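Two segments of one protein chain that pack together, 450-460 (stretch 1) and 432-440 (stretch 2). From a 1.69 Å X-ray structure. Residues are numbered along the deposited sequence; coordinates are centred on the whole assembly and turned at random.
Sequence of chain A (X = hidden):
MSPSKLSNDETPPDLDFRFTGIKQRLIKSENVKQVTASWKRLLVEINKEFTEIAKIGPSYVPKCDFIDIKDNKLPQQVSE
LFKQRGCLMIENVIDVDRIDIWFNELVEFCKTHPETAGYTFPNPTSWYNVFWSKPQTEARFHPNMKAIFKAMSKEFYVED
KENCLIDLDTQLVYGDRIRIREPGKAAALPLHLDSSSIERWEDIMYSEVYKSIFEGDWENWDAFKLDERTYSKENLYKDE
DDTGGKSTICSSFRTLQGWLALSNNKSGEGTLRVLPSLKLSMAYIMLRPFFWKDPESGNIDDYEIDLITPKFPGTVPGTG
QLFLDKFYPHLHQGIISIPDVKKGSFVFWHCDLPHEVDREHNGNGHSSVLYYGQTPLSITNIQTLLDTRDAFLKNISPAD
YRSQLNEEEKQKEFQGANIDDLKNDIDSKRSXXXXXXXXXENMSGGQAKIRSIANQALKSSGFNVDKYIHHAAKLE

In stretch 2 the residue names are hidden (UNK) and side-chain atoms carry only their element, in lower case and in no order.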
# COMPACT_ATOMS: atom_id res chain seq x y z
N ILE A 450 10.08 -12.69 15.35
CA ILE A 450 9.90 -11.22 15.09
C ILE A 450 9.43 -10.49 16.35
O ILE A 450 9.83 -9.34 16.61
CB ILE A 450 9.07 -10.95 13.82
CG1 ILE A 450 9.22 -9.51 13.38
CG2 ILE A 450 7.57 -11.34 14.09
CD1 ILE A 450 10.64 -9.06 13.08
N ARG A 451 8.61 -11.14 17.15
CA ARG A 451 8.18 -10.56 18.36
C ARG A 451 9.35 -10.34 19.29
O ARG A 451 9.47 -9.29 19.89
CB ARG A 451 7.08 -11.36 19.03
CG ARG A 451 5.76 -11.27 18.35
CD ARG A 451 4.67 -12.02 19.10
NE ARG A 451 3.45 -12.06 18.29
CZ ARG A 451 2.24 -12.35 18.71
NH1 ARG A 451 2.00 -12.71 19.98
NH2 ARG A 451 1.23 -12.33 17.82
N SER A 452 10.23 -11.31 19.40
CA SER A 452 11.42 -11.15 20.22
C SER A 452 12.31 -10.02 19.73
O SER A 452 12.82 -9.20 20.55
CB SER A 452 12.20 -12.45 20.32
OG SER A 452 13.42 -12.21 21.05
N ILE A 453 12.53 -9.97 18.42
CA ILE A 453 13.40 -8.94 17.84
C ILE A 453 12.79 -7.53 18.11
O ILE A 453 13.52 -6.59 18.54
CB ILE A 453 13.57 -9.20 16.37
CG1 ILE A 453 14.44 -10.47 16.18
CG2 ILE A 453 14.15 -7.97 15.64
CD1 ILE A 453 14.35 -11.06 14.78
N ALA A 454 11.47 -7.40 17.96
CA ALA A 454 10.84 -6.13 18.33
C ALA A 454 11.03 -5.74 19.79
O ALA A 454 11.39 -4.59 20.10
CB ALA A 454 9.36 -6.12 18.01
N ASN A 455 10.81 -6.68 20.66
CA ASN A 455 11.04 -6.47 22.06
C ASN A 455 12.46 -6.06 22.39
O ASN A 455 12.64 -5.12 23.21
CB ASN A 455 10.64 -7.71 22.82
CG ASN A 455 9.13 -7.91 22.88
OD1 ASN A 455 8.30 -7.06 22.48
ND2 ASN A 455 8.77 -9.02 23.41
N GLN A 456 13.44 -6.68 21.76
CA GLN A 456 14.82 -6.26 21.89
C GLN A 456 15.08 -4.82 21.42
O GLN A 456 15.82 -4.06 22.06
CB GLN A 456 15.74 -7.18 21.13
CG GLN A 456 15.82 -8.66 21.56
CD GLN A 456 16.48 -9.51 20.49
OE1 GLN A 456 17.52 -9.15 19.98
NE2 GLN A 456 15.85 -10.61 20.08
N ALA A 457 14.55 -4.46 20.25
CA ALA A 457 14.57 -3.12 19.80
C ALA A 457 13.85 -2.15 20.72
O ALA A 457 14.39 -1.08 20.98
CB ALA A 457 14.07 -3.01 18.37
N LEU A 458 12.71 -2.52 21.29
CA LEU A 458 12.09 -1.60 22.21
C LEU A 458 12.98 -1.41 23.44
O LEU A 458 13.05 -0.28 23.95
CB LEU A 458 10.74 -2.07 22.61
CG LEU A 458 9.69 -2.19 21.50
CD1 LEU A 458 8.43 -2.84 22.08
CD2 LEU A 458 9.35 -0.82 20.95
N LYS A 459 13.66 -2.47 23.89
CA LYS A 459 14.58 -2.34 25.07
C LYS A 459 15.78 -1.49 24.80
O LYS A 459 16.13 -0.64 25.64
CB LYS A 459 15.08 -3.69 25.56
CG LYS A 459 14.21 -4.32 26.61
CD LYS A 459 14.64 -5.79 26.84
CE LYS A 459 13.45 -6.71 27.16
NZ LYS A 459 12.98 -6.41 28.53
N SER A 460 16.44 -1.67 23.68
CA SER A 460 17.65 -0.93 23.34
C SER A 460 17.39 0.39 22.67
O SER A 460 18.26 1.25 22.67
CB SER A 460 18.49 -1.74 22.36
OG SER A 460 18.72 -3.03 22.89
N UNK A 432 1.45 0.53 18.90
CA UNK A 432 2.03 1.81 18.95
C UNK A 432 3.44 1.75 19.43
O UNK A 432 4.05 2.76 19.57
c UNK A 432 1.24 2.69 19.97
c UNK A 432 -0.17 3.06 19.57
s UNK A 432 -0.18 4.13 18.09
c UNK A 432 0.73 5.57 18.54
N UNK A 433 3.96 0.58 19.74
CA UNK A 433 5.34 0.46 20.17
C UNK A 433 5.51 0.81 21.65
O UNK A 433 6.61 1.14 22.04
N UNK A 434 4.44 0.76 22.44
CA UNK A 434 4.47 1.29 23.82
C UNK A 434 4.50 0.15 24.83
O UNK A 434 4.54 0.42 26.03
c UNK A 434 3.25 2.18 24.05
c UNK A 434 3.18 3.45 23.17
c UNK A 434 1.82 4.16 23.28
c UNK A 434 4.29 4.43 23.50
N UNK A 435 4.44 -1.11 24.37
CA UNK A 435 4.37 -2.24 25.26
C UNK A 435 5.00 -3.42 24.54
O UNK A 435 4.78 -3.57 23.33
c UNK A 435 3.24 -3.53 27.81
o UNK A 435 4.18 -4.26 28.19
o UNK A 435 2.79 -2.57 28.47
c UNK A 435 2.91 -2.55 25.53
c UNK A 435 2.68 -3.76 26.40
N UNK A 436 5.73 -4.26 25.28
CA UNK A 436 6.37 -5.40 24.67
C UNK A 436 5.29 -6.39 24.22
O UNK A 436 4.17 -6.48 24.78
c UNK A 436 8.46 -5.25 26.15
o UNK A 436 7.00 -3.94 27.73
c UNK A 436 8.16 -4.47 27.46
o UNK A 436 9.11 -4.37 28.25
c UNK A 436 7.32 -6.12 25.66
N UNK A 437 5.64 -7.15 23.20
CA UNK A 437 4.78 -8.23 22.66
C UNK A 437 4.81 -9.46 23.51
O UNK A 437 5.83 -9.81 24.07
c UNK A 437 5.21 -8.55 21.22
c UNK A 437 3.54 -6.01 19.02
c UNK A 437 3.74 -7.13 19.81
c UNK A 437 5.86 -5.50 19.11
c UNK A 437 6.07 -6.59 19.96
c UNK A 437 5.02 -7.40 20.29
c UNK A 437 4.57 -5.23 18.64
N UNK A 438 3.65 -10.05 23.74
CA UNK A 438 3.53 -11.30 24.40
C UNK A 438 3.96 -12.41 23.43
O UNK A 438 3.68 -12.33 22.25
c UNK A 438 1.83 -12.52 25.91
c UNK A 438 2.06 -11.48 24.83
c UNK A 438 0.37 -13.03 25.94
o UNK A 438 -0.55 -12.22 25.72
o UNK A 438 0.15 -14.27 26.15
N UNK A 439 4.66 -13.43 23.91
CA UNK A 439 4.97 -14.60 23.10
C UNK A 439 4.57 -15.82 23.87
O UNK A 439 5.34 -16.21 24.73
n UNK A 439 8.79 -11.53 22.27
c UNK A 439 6.90 -13.52 22.17
c UNK A 439 8.25 -13.92 21.77
c UNK A 439 6.42 -14.75 22.83
c UNK A 439 9.15 -12.79 21.65
N UNK A 440 3.37 -16.36 23.60
CA UNK A 440 2.76 -17.48 24.30
C UNK A 440 3.67 -18.71 24.27
O UNK A 440 4.45 -18.87 23.31
c UNK A 440 1.50 -17.75 23.47
c UNK A 440 2.45 -15.78 22.60
c UNK A 440 1.15 -16.48 22.84

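Position 432 carries two carbons, a sulfur and a last carbon, unbranched, and lies out of reach of the helix 450-460. A thioether inside the chain means methionine, M432.

Position 433 has no side-chain atoms, and its carbonyl O lies 3.5 Å from CD2 of L458. It is therefore glycine, G433. Its phi of 81° suits that residue, and it ends the preceding helix in a Schellman motif.

Position 434 holds four carbons forked at the second; its CB points away from the helix and it makes no contact. The pattern is that of leucine, L434.

Position 435 has three carbons, the third bearing two oxygens. Its CB points away, but its backbone O sits 3.9 Å from L458 CD1. A carboxylate on a two-carbon stem means glutamate, E435.

Position 436 repeats the same pattern, three carbons and two terminal oxygens, and sets its CB 3.5 Å from N455 OD1. It is again glutamate, E436. One of its carboxylate oxygens, OE2, is 4.4 Å from K459 NZ, so the opposite charges are near each other without forming a salt bridge.

Position 437 shows one carbon leading into a ring of six carbons with no oxygen attached. Its CB points toward the helix and lies 4.0 Å from R451 CG, and a ring carbon comes 3.7 Å from A454 CB. This is phenylalanine, F437, and the ring carbon is CE2.

Position 438 is a third side chain of three carbons ending in two oxygens. Its CB points away from the helix, while its backbone O lies 2.8 Å from R451 NH1. It is glutamate, E438.

Position 439 has four carbons in a row ending in nitrogen. The last carbon packs 3.3 Å from S452 CB, and the nitrogen is 3.3 Å from R451 O. This is lysine, K439.

Position 440 has three carbons closing a ring onto the backbone N, and the ring carbon bonded to that N lies 4.1 Å from R451 NH1. The closed ring marks proline, P440.

The rule to read here is that helix side chains satisfy the backbone of an irregular stretch of chain. N455 grips F437 at both backbone ends: F437 N donates to N455 OD1 at 2.8 Å, while N455 ND2 donates to F437 O at 3.1 Å. One turn earlier, R451 NH1 donates to E438 O at 2.8 Å, with the oxygen near the guanidinium plane. These three bonds tie the backbone of positions 437 and 438 to the helix. F437 packs against A454, L458 packs against the backbone of G433, E435 and E436, and the K439 chain adds its own packing.

Stretch 2 432-440: MGLEEFEKP
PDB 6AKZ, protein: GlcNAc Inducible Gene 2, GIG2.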